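Local structure of methylmalonate-semialdehyde dehydrogenase (Oceanimonas doudoroffii, 4ZZ7) at residues 403-415 / 449-461. The protein catalyses the NAD-dependent, acylating oxidation of methylmalonate semialdehyde, as a tetrameric member of the aldehyde dehydrogenase family. Numbering follows the deposited sequence.
Sequences MDLIDAHEYGNGT and YHSFGGWKRSLFG. With NAD (nicotinamide-adenine-dinucleotide), chain M.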
ATOM      1  N   MET A 403      19.734  -0.257 -28.405  1.00 27.56           N
ATOM      2  CA  MET A 403      19.705  -0.084 -26.937  1.00 28.13           C
ATOM      3  C   MET A 403      20.990   0.505 -26.300  1.00 27.80           C
ATOM      4  O   MET A 403      20.916   1.285 -25.348  1.00 27.89           O
ATOM      5  CB  MET A 403      19.356  -1.404 -26.250  1.00 27.11           C
ATOM      6  CG  MET A 403      17.869  -1.696 -26.261  1.00 27.18           C
ATOM      7  SD  MET A 403      17.491  -3.064 -25.182  1.00 25.71           S
ATOM      8  CE  MET A 403      18.085  -4.289 -26.328  1.00 28.55           C
ATOM      9  N   ASP A 404      22.154   0.109 -26.819  1.00 26.70           N
ATOM     10  CA  ASP A 404      23.433   0.630 -26.350  1.00 24.60           C
ATOM     11  C   ASP A 404      23.490   2.099 -26.698  1.00 24.67           C
ATOM     12  O   ASP A 404      23.937   2.898 -25.895  1.00 23.83           O
ATOM     13  CB  ASP A 404      24.635  -0.068 -27.017  1.00 23.70           C
ATOM     14  CG  ASP A 404      24.789  -1.530 -26.635  1.00 22.87           C
ATOM     15  OD1 ASP A 404      24.302  -1.940 -25.566  1.00 21.65           O
ATOM     16  OD2 ASP A 404      25.423  -2.277 -27.434  1.00 23.12           O
ATOM     17  N   LEU A 405      23.049   2.444 -27.908  1.00 25.71           N
ATOM     18  CA  LEU A 405      23.048   3.834 -28.363  1.00 25.69           C
ATOM     19  C   LEU A 405      22.203   4.713 -27.417  1.00 26.84           C
ATOM     20  O   LEU A 405      22.627   5.821 -27.061  1.00 27.52           O
ATOM     21  CB  LEU A 405      22.538   3.915 -29.803  1.00 25.37           C
ATOM     22  CG  LEU A 405      22.332   5.302 -30.403  1.00 25.25           C
ATOM     23  CD1 LEU A 405      23.657   5.991 -30.641  1.00 24.52           C
ATOM     24  CD2 LEU A 405      21.552   5.162 -31.695  1.00 26.32           C
ATOM     25  N   ILE A 406      21.036   4.205 -26.995  1.00 26.07           N
ATOM     26  CA  ILE A 406      20.139   4.963 -26.120  1.00 25.38           C
ATOM     27  C   ILE A 406      20.803   5.181 -24.762  1.00 25.57           C
ATOM     28  O   ILE A 406      20.885   6.314 -24.291  1.00 24.54           O
ATOM     29  CB  ILE A 406      18.749   4.285 -25.966  1.00 24.73           C
ATOM     30  CG1 ILE A 406      17.990   4.328 -27.293  1.00 24.14           C
ATOM     31  CG2 ILE A 406      17.894   5.017 -24.931  1.00 24.39           C
ATOM     32  CD1 ILE A 406      16.807   3.391 -27.396  1.00 23.65           C
ATOM     33  N   ASP A 407      21.276   4.088 -24.157  1.00 26.41           N
ATOM     34  CA  ASP A 407      21.943   4.107 -22.842  1.00 26.62           C
ATOM     35  C   ASP A 407      23.178   5.002 -22.824  1.00 29.00           C
ATOM     36  O   ASP A 407      23.521   5.574 -21.792  1.00 31.12           O
ATOM     37  CB  ASP A 407      22.383   2.700 -22.416  1.00 25.72           C
ATOM     38  CG  ASP A 407      21.227   1.779 -22.122  1.00 25.63           C
ATOM     39  OD1 ASP A 407      20.156   2.255 -21.689  1.00 25.88           O
ATOM     40  OD2 ASP A 407      21.399   0.565 -22.340  1.00 25.24           O
ATOM     41  N   ALA A 408      23.867   5.090 -23.960  1.00 31.32           N
ATOM     42  CA  ALA A 408      25.052   5.953 -24.109  1.00 31.02           C
ATOM     43  C   ALA A 408      24.710   7.433 -23.990  1.00 30.95           C
ATOM     44  O   ALA A 408      25.510   8.199 -23.476  1.00 32.86           O
ATOM     45  CB  ALA A 408      25.742   5.696 -25.445  1.00 30.56           C
ATOM     46  N   HIS A 409      23.521   7.820 -24.453  1.00 30.49           N
ATOM     47  CA  HIS A 409      23.118   9.225 -24.504  1.00 29.34           C
ATOM     48  C   HIS A 409      23.111   9.898 -23.135  1.00 29.35           C
ATOM     49  O   HIS A 409      22.942   9.257 -22.097  1.00 27.91           O
ATOM     50  CB  HIS A 409      21.737   9.388 -25.163  1.00 29.13           C
ATOM     51  CG  HIS A 409      21.559  10.712 -25.825  1.00 29.14           C
ATOM     52  ND1 HIS A 409      21.182  11.841 -25.137  1.00 28.21           N
ATOM     53  CD2 HIS A 409      21.768  11.104 -27.103  1.00 30.26           C
ATOM     54  CE1 HIS A 409      21.147  12.871 -25.960  1.00 28.31           C
ATOM     55  NE2 HIS A 409      21.494  12.452 -27.161  1.00 30.00           N
ATOM     56  N   GLU A 410      23.316  11.205 -23.145  1.00 30.80           N
ATOM     57  CA  GLU A 410      23.305  11.989 -21.912  1.00 32.60           C
ATOM     58  C   GLU A 410      21.984  11.777 -21.150  1.00 32.23           C
ATOM     59  O   GLU A 410      21.982  11.325 -19.987  1.00 32.58           O
ATOM     60  CB  GLU A 410      23.559  13.477 -22.234  1.00 33.79           C
ATOM     61  CG  GLU A 410      23.854  14.385 -21.037  1.00 34.25           C
ATOM     62  CD  GLU A 410      23.911  15.867 -21.417  1.00 35.28           C
ATOM     63  OE1 GLU A 410      24.044  16.165 -22.641  1.00 34.61           O
ATOM     64  OE2 GLU A 410      23.809  16.729 -20.495  1.00 32.47           O
ATOM     65  N   TYR A 411      20.886  12.090 -21.838  1.00 30.24           N
ATOM     66  CA  TYR A 411      19.525  11.962 -21.328  1.00 29.34           C
ATOM     67  C   TYR A 411      18.944  10.526 -21.300  1.00 28.16           C
ATOM     68  O   TYR A 411      19.385   9.625 -22.014  1.00 27.97           O
ATOM     69  CB  TYR A 411      18.599  12.856 -22.149  1.00 29.96           C
ATOM     70  CG  TYR A 411      19.030  14.312 -22.251  1.00 32.45           C
ATOM     71  CD1 TYR A 411      19.366  15.068 -21.111  1.00 35.04           C
ATOM     72  CD2 TYR A 411      19.089  14.952 -23.483  1.00 32.77           C
ATOM     73  CE1 TYR A 411      19.756  16.408 -21.217  1.00 33.20           C
ATOM     74  CE2 TYR A 411      19.472  16.288 -23.587  1.00 32.75           C
ATOM     75  CZ  TYR A 411      19.804  17.008 -22.456  1.00 32.22           C
ATOM     76  OH  TYR A 411      20.152  18.324 -22.580  1.00 30.79           O
ATOM     77  N   GLY A 412      17.946  10.334 -20.444  1.00 26.32           N
ATOM     78  CA  GLY A 412      17.178   9.091 -20.392  1.00 25.48           C
ATOM     79  C   GLY A 412      15.762   9.348 -19.888  1.00 24.44           C
ATOM     80  O   GLY A 412      15.296   8.665 -18.975  1.00 22.94           O
ATOM     81  N   ASN A 413      15.084  10.333 -20.487  1.00 23.53           N
ATOM     82  CA  ASN A 413      13.768  10.772 -20.017  1.00 22.62           C
ATOM     83  C   ASN A 413      12.721   9.760 -20.420  1.00 23.36           C
ATOM     84  O   ASN A 413      12.109   9.151 -19.557  1.00 24.87           O
ATOM     85  CB  ASN A 413      13.409  12.173 -20.536  1.00 21.64           C
ATOM     86  CG  ASN A 413      12.517  12.965 -19.575  1.00 21.03           C
ATOM     87  OD1 ASN A 413      12.491  12.714 -18.385  1.00 21.13           O
ATOM     88  ND2 ASN A 413      11.809  13.953 -20.097  1.00 20.72           N
ATOM     89  N   GLY A 414      12.562   9.540 -21.724  1.00 23.12           N
ATOM     90  CA  GLY A 414      11.530   8.643 -22.254  1.00 22.48           C
ATOM     91  C   GLY A 414      11.980   7.906 -23.504  1.00 23.02           C
ATOM     92  O   GLY A 414      12.779   8.423 -24.272  1.00 24.53           O
ATOM     93  N   THR A 415      11.459   6.700 -23.717  1.00 21.77           N
ATOM     94  CA  THR A 415      11.802   5.901 -24.877  1.00 21.27           C
ATOM     95  C   THR A 415      10.615   5.055 -25.283  1.00 22.36           C
ATOM     96  O   THR A 415       9.678   4.888 -24.488  1.00 24.13           O
ATOM     97  CB  THR A 415      12.965   4.960 -24.582  1.00 21.70           C
ATOM     98  OG1 THR A 415      13.383   4.324 -25.796  1.00 22.21           O
ATOM     99  CG2 THR A 415      12.573   3.878 -23.570  1.00 21.76           C
ATOM    100  N   TYR A 449      -2.115   9.324 -11.785  1.00 17.40           N
ATOM    101  CA  TYR A 449      -1.982   8.362 -10.648  1.00 16.95           C
ATOM    102  C   TYR A 449      -0.650   7.594 -10.691  1.00 16.30           C
ATOM    103  O   TYR A 449      -0.427   6.650  -9.937  1.00 16.69           O
ATOM    104  CB  TYR A 449      -3.192   7.389 -10.481  1.00 16.60           C
ATOM    105  CG  TYR A 449      -3.764   6.730 -11.737  1.00 17.06           C
ATOM    106  CD1 TYR A 449      -4.555   7.455 -12.645  1.00 17.29           C
ATOM    107  CD2 TYR A 449      -3.578   5.363 -12.001  1.00 17.32           C
ATOM    108  CE1 TYR A 449      -5.114   6.853 -13.775  1.00 16.98           C
ATOM    109  CE2 TYR A 449      -4.122   4.760 -13.152  1.00 16.95           C
ATOM    110  CZ  TYR A 449      -4.890   5.518 -14.038  1.00 16.65           C
ATOM    111  OH  TYR A 449      -5.453   4.988 -15.176  1.00 15.26           O
ATOM    112  N   HIS A 450       0.237   8.021 -11.572  1.00 15.46           N
ATOM    113  CA  HIS A 450       1.601   7.559 -11.567  1.00 15.13           C
ATOM    114  C   HIS A 450       2.522   8.772 -11.456  1.00 14.84           C
ATOM    115  O   HIS A 450       2.056   9.896 -11.331  1.00 14.71           O
ATOM    116  CB  HIS A 450       1.867   6.690 -12.805  1.00 14.66           C
ATOM    117  CG  HIS A 450       1.389   5.275 -12.648  1.00 14.33           C
ATOM    118  ND1 HIS A 450       2.132   4.290 -12.026  1.00 13.89           N
ATOM    119  CD2 HIS A 450       0.228   4.692 -13.017  1.00 14.19           C
ATOM    120  CE1 HIS A 450       1.455   3.160 -12.042  1.00 13.84           C
ATOM    121  NE2 HIS A 450       0.298   3.376 -12.641  1.00 14.05           N
ATOM    122  N   SER A 451       3.824   8.550 -11.449  1.00 14.37           N
ATOM    123  CA  SER A 451       4.714   9.665 -11.367  1.00 14.19           C
ATOM    124  C   SER A 451       5.558   9.688 -12.592  1.00 14.35           C
ATOM    125  O   SER A 451       5.781   8.647 -13.198  1.00 13.60           O
ATOM    126  CB  SER A 451       5.540   9.593 -10.100  1.00 14.04           C
ATOM    127  OG  SER A 451       4.727   9.817  -8.969  1.00 13.29           O
ATOM    128  N   PHE A 452       6.006  10.902 -12.919  1.00 15.73           N
ATOM    129  CA  PHE A 452       6.750  11.268 -14.145  1.00 16.97           C
ATOM    130  C   PHE A 452       8.165  11.595 -13.740  1.00 18.63           C
ATOM    131  O   PHE A 452       8.380  12.406 -12.839  1.00 19.94           O
ATOM    132  CB  PHE A 452       6.134  12.539 -14.734  1.00 16.66           C
ATOM    133  CG  PHE A 452       6.765  13.028 -16.005  1.00 16.18           C
ATOM    134  CD1 PHE A 452       8.008  13.629 -16.002  1.00 15.72           C
ATOM    135  CD2 PHE A 452       6.058  12.948 -17.214  1.00 15.94           C
ATOM    136  CE1 PHE A 452       8.552  14.107 -17.171  1.00 15.67           C
ATOM    137  CE2 PHE A 452       6.610  13.420 -18.388  1.00 15.68           C
ATOM    138  CZ  PHE A 452       7.855  14.004 -18.361  1.00 15.60           C
ATOM    139  N   GLY A 453       9.135  10.998 -14.413  1.00 19.20           N
ATOM    140  CA  GLY A 453      10.511  11.327 -14.124  1.00 19.04           C
ATOM    141  C   GLY A 453      11.478  10.506 -14.937  1.00 19.21           C
ATOM    142  O   GLY A 453      11.340   9.277 -15.029  1.00 19.05           O
ATOM    143  N   GLY A 454      12.444  11.191 -15.541  1.00 18.75           N
ATOM    144  CA  GLY A 454      13.500  10.537 -16.290  1.00 18.56           C
ATOM    145  C   GLY A 454      14.633  10.036 -15.428  1.00 18.66           C
ATOM    146  O   GLY A 454      14.684  10.293 -14.223  1.00 18.45           O
ATOM    147  N   TRP A 455      15.548   9.316 -16.081  1.00 19.18           N
ATOM    148  CA  TRP A 455      16.794   8.825 -15.483  1.00 18.60           C
ATOM    149  C   TRP A 455      17.986   9.631 -15.977  1.00 20.73           C
ATOM    150  O   TRP A 455      17.847  10.535 -16.815  1.00 22.08           O
ATOM    151  CB  TRP A 455      16.983   7.368 -15.836  1.00 16.68           C
ATOM    152  CG  TRP A 455      16.133   6.497 -15.054  1.00 15.54           C
ATOM    153  CD1 TRP A 455      15.082   6.851 -14.275  1.00 14.80           C
ATOM    154  CD2 TRP A 455      16.208   5.075 -15.008  1.00 14.87           C
ATOM    155  NE1 TRP A 455      14.516   5.747 -13.724  1.00 14.63           N
ATOM    156  CE2 TRP A 455      15.184   4.638 -14.166  1.00 14.43           C
ATOM    157  CE3 TRP A 455      17.040   4.128 -15.608  1.00 14.50           C
ATOM    158  CZ2 TRP A 455      14.982   3.308 -13.885  1.00 14.22           C
ATOM    159  CZ3 TRP A 455      16.832   2.812 -15.325  1.00 14.39           C
ATOM    160  CH2 TRP A 455      15.816   2.414 -14.466  1.00 14.24           C
ATOM    161  N   LYS A 456      19.156   9.302 -15.438  1.00 22.32           N
ATOM    162  CA  LYS A 456      20.411   9.942 -15.819  1.00 22.74           C
ATOM    163  C   LYS A 456      20.346  11.468 -15.594  1.00 23.09           C
ATOM    164  O   LYS A 456      20.001  11.913 -14.496  1.00 22.30           O
ATOM    165  CB  LYS A 456      20.802   9.515 -17.242  1.00 22.43           C
ATOM    166  CG  LYS A 456      20.998   8.021 -17.334  1.00 23.14           C
ATOM    167  CD  LYS A 456      21.627   7.611 -18.650  1.00 25.10           C
ATOM    168  CE  LYS A 456      20.709   7.938 -19.820  1.00 27.23           C
ATOM    169  NZ  LYS A 456      21.022   7.128 -21.034  1.00 28.66           N
ATOM    170  N   ARG A 457      20.643  12.246 -16.631  1.00 24.27           N
ATOM    171  CA  ARG A 457      20.756  13.686 -16.548  1.00 24.82           C
ATOM    172  C   ARG A 457      19.417  14.367 -16.782  1.00 23.87           C
ATOM    173  O   ARG A 457      19.314  15.589 -16.631  1.00 24.78           O
ATOM    174  CB  ARG A 457      21.744  14.169 -17.606  1.00 27.98           C
ATOM    175  CG  ARG A 457      23.209  13.821 -17.338  1.00 29.76           C
ATOM    176  CD  ARG A 457      23.953  14.955 -16.624  1.00 30.60           C
ATOM    177  NE  ARG A 457      24.106  16.157 -17.448  1.00 31.70           N
ATOM    178  CZ  ARG A 457      24.467  17.361 -16.988  1.00 34.14           C
ATOM    179  NH1 ARG A 457      24.746  17.559 -15.700  1.00 34.45           N
ATOM    180  NH2 ARG A 457      24.567  18.388 -17.828  1.00 36.25           N
ATOM    181  N   SER A 458      18.399  13.602 -17.168  1.00 22.19           N
ATOM    182  CA  SER A 458      17.033  14.145 -17.307  1.00 22.22           C
ATOM    183  C   SER A 458      16.321  14.488 -15.967  1.00 20.67           C
ATOM    184  O   SER A 458      15.273  15.128 -15.964  1.00 19.26           O
ATOM    185  CB  SER A 458      16.156  13.177 -18.133  1.00 23.14           C
ATOM    186  OG  SER A 458      16.675  12.969 -19.445  1.00 23.39           O
ATOM    187  N   LEU A 459      16.878  14.041 -14.845  1.00 19.93           N
ATOM    188  CA  LEU A 459      16.290  14.277 -13.530  1.00 19.23           C
ATOM    189  C   LEU A 459      17.312  14.313 -12.387  1.00 18.48           C
ATOM    190  O   LEU A 459      18.172  13.432 -12.262  1.00 18.19           O
ATOM    191  CB  LEU A 459      15.256  13.184 -13.240  1.00 19.08           C
ATOM    192  CG  LEU A 459      14.365  13.424 -12.022  1.00 18.90           C
ATOM    193  CD1 LEU A 459      12.994  12.859 -12.280  1.00 19.05           C
ATOM    194  CD2 LEU A 459      14.948  12.825 -10.743  1.00 19.34           C
ATOM    195  N   PHE A 460      17.185  15.321 -11.538  1.00 18.22           N
ATOM    196  CA  PHE A 460      17.989  15.420 -10.335  1.00 18.53           C
ATOM    197  C   PHE A 460      17.076  15.252  -9.126  1.00 17.96           C
ATOM    198  O   PHE A 460      16.129  16.002  -8.941  1.00 16.82           O
ATOM    199  CB  PHE A 460      18.752  16.749 -10.279  1.00 19.17           C
ATOM    200  CG  PHE A 460      19.668  16.981 -11.451  1.00 19.82           C
ATOM    201  CD1 PHE A 460      19.204  17.595 -12.596  1.00 21.17           C
ATOM    202  CD2 PHE A 460      20.986  16.605 -11.407  1.00 20.29           C
ATOM    203  CE1 PHE A 460      20.040  17.818 -13.684  1.00 21.15           C
ATOM    204  CE2 PHE A 460      21.830  16.824 -12.490  1.00 20.93           C
ATOM    205  CZ  PHE A 460      21.362  17.429 -13.627  1.00 20.62           C
ATOM    206  N   GLY A 461      17.367  14.231  -8.329  1.00 18.76           N
ATOM    207  CA  GLY A 461      16.609  13.903  -7.122  1.00 19.07           C
ATOM    208  C   GLY A 461      16.278  12.419  -7.039  1.00 19.45           C
ATOM    209  O   GLY A 461      16.734  11.607  -7.868  1.00 20.51           O
TER
HETATM  210  PA  NAD M 501      14.463  26.661 -18.695  1.00 47.36           P
HETATM  211  O1A NAD M 501      14.978  27.981 -19.263  1.00 46.29           O
HETATM  212  O2A NAD M 501      15.396  25.498 -18.407  1.00 43.25           O
HETATM  213  O5B NAD M 501      13.728  26.969 -17.281  1.00 46.00           O
HETATM  214  C5B NAD M 501      12.345  27.334 -17.161  1.00 41.94           C
HETATM  215  C4B NAD M 501      12.078  28.109 -15.870  1.00 38.73           C
HETATM  216  O4B NAD M 501      13.303  28.395 -15.191  1.00 36.88           O
HETATM  217  C3B NAD M 501      11.400  29.457 -16.093  1.00 37.46           C
HETATM  218  O3B NAD M 501      10.382  29.610 -15.101  1.00 34.93           O
HETATM  219  C2B NAD M 501      12.522  30.487 -15.991  1.00 37.53           C
HETATM  220  O2B NAD M 501      12.227  31.754 -15.396  1.00 37.76           O
HETATM  221  C1B NAD M 501      13.552  29.803 -15.110  1.00 37.65           C
HETATM  222  N9A NAD M 501      14.955  30.124 -15.508  1.00 39.19           N
HETATM  223  C8A NAD M 501      15.431  30.234 -16.783  1.00 38.74           C
HETATM  224  N7A NAD M 501      16.751  30.514 -16.774  1.00 38.34           N
HETATM  225  C5A NAD M 501      17.151  30.593 -15.480  1.00 37.80           C
HETATM  226  C6A NAD M 501      18.434  30.872 -14.772  1.00 36.51           C
HETATM  227  N6A NAD M 501      19.556  31.116 -15.482  1.00 35.98           N
HETATM  228  N1A NAD M 501      18.431  30.860 -13.411  1.00 35.24           N
HETATM  229  C2A NAD M 501      17.292  30.616 -12.694  1.00 34.01           C
HETATM  230  N3A NAD M 501      16.095  30.350 -13.258  1.00 32.17           N
HETATM  231  C4A NAD M 501      15.962  30.332 -14.627  1.00 37.52           C
HETATM  232  O3  NAD M 501      13.251  26.107 -19.651  1.00 50.37           O
HETATM  233  PN  NAD M 501      12.420  26.876 -20.837  1.00 49.99           P
HETATM  234  O1N NAD M 501      11.470  27.928 -20.254  1.00 48.95           O
HETATM  235  O2N NAD M 501      13.289  27.239 -22.048  1.00 46.90           O
HETATM  236  O5D NAD M 501      11.566  25.578 -21.241  1.00 51.33           O
HETATM  237  C5D NAD M 501      12.155  24.551 -22.057  1.00 57.61           C
HETATM  238  C4D NAD M 501      12.752  23.354 -21.288  1.00 61.76           C
HETATM  239  O4D NAD M 501      11.799  22.566 -20.540  1.00 65.76           O
HETATM  240  C3D NAD M 501      13.410  22.363 -22.265  1.00 63.77           C
HETATM  241  O3D NAD M 501      14.836  22.479 -22.225  1.00 57.82           O
HETATM  242  C2D NAD M 501      12.936  20.958 -21.861  1.00 66.08           C
HETATM  243  O2D NAD M 501      14.019  20.024 -21.790  1.00 63.54           O
HETATM  244  C1D NAD M 501      12.274  21.209 -20.518  1.00 65.85           C
HETATM  245  N1N NAD M 501      11.207  20.280 -20.159  1.00 68.43           N
HETATM  246  C2N NAD M 501      11.526  19.293 -19.311  1.00 71.75           C
HETATM  247  C3N NAD M 501      10.565  18.373 -18.903  1.00 73.58           C
HETATM  248  C7N NAD M 501      10.875  17.220 -17.978  1.00 78.12           C
HETATM  249  O7N NAD M 501      11.781  16.403 -18.175  1.00 74.25           O
HETATM  250  N7N NAD M 501      10.075  17.089 -16.933  1.00 79.79           N
HETATM  251  C4N NAD M 501       9.261  18.516 -19.363  1.00 68.67           C
HETATM  252  C5N NAD M 501       8.939  19.548 -20.235  1.00 67.21           C
HETATM  253  C6N NAD M 501       9.948  20.433 -20.621  1.00 70.12           C
HETATM  254  O   HOH W   1      12.499  13.818 -16.029  1.00  5.51           O
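K456, R457 and S458 reach across to the end of helix 399-408, the loop after it and the start of strand 411-418 in a buried, largely polar contact that joins the catalytic domain to the chain returning toward the cofactor-binding sheet. The K456 ammonium is held by main-chain oxygens: NZ donates to D407 O at 3.0 Å, from above that carbonyl's plane, and to H409 O at 3.1 Å. A bend at chi3 (-64°) turns the ammonium toward these two carbonyl oxygens, where the helix end would probably favour its positive charge. A methionine here would probably leave the D407 and H409 carbonyls without their donor and the loop after the helix less firmly fixed. Next to it, R457 grips E410 side-on, NE and NH2 both converging on OE2. R457 NE meets E410 OE2 at 3.1 Å on that oxygen's anti lone pair, and the carboxylate and guanidinium planes lie only 21° apart. The type II' turn W455-S458 brings S458 OG to G412 N at 3.1 Å, and the same hydroxyl bonds to G251 O. G412 O in turn accepts W455 N at 3.0 Å. At the cofactor end, a water links N413 OD1 to G454 N, while N413 ND2 bonds chiefly to C283 O and only weakly, at 3.1 Å, to the NAD carboxamide oxygen O7N. F452 CE1 lies 3.4 Å from NAD N7N, at the same carboxamide. This matches the nicotinamide end of the aldehyde dehydrogenase active site, where N413 lies next to C283, probably the nucleophilic cysteine of this family.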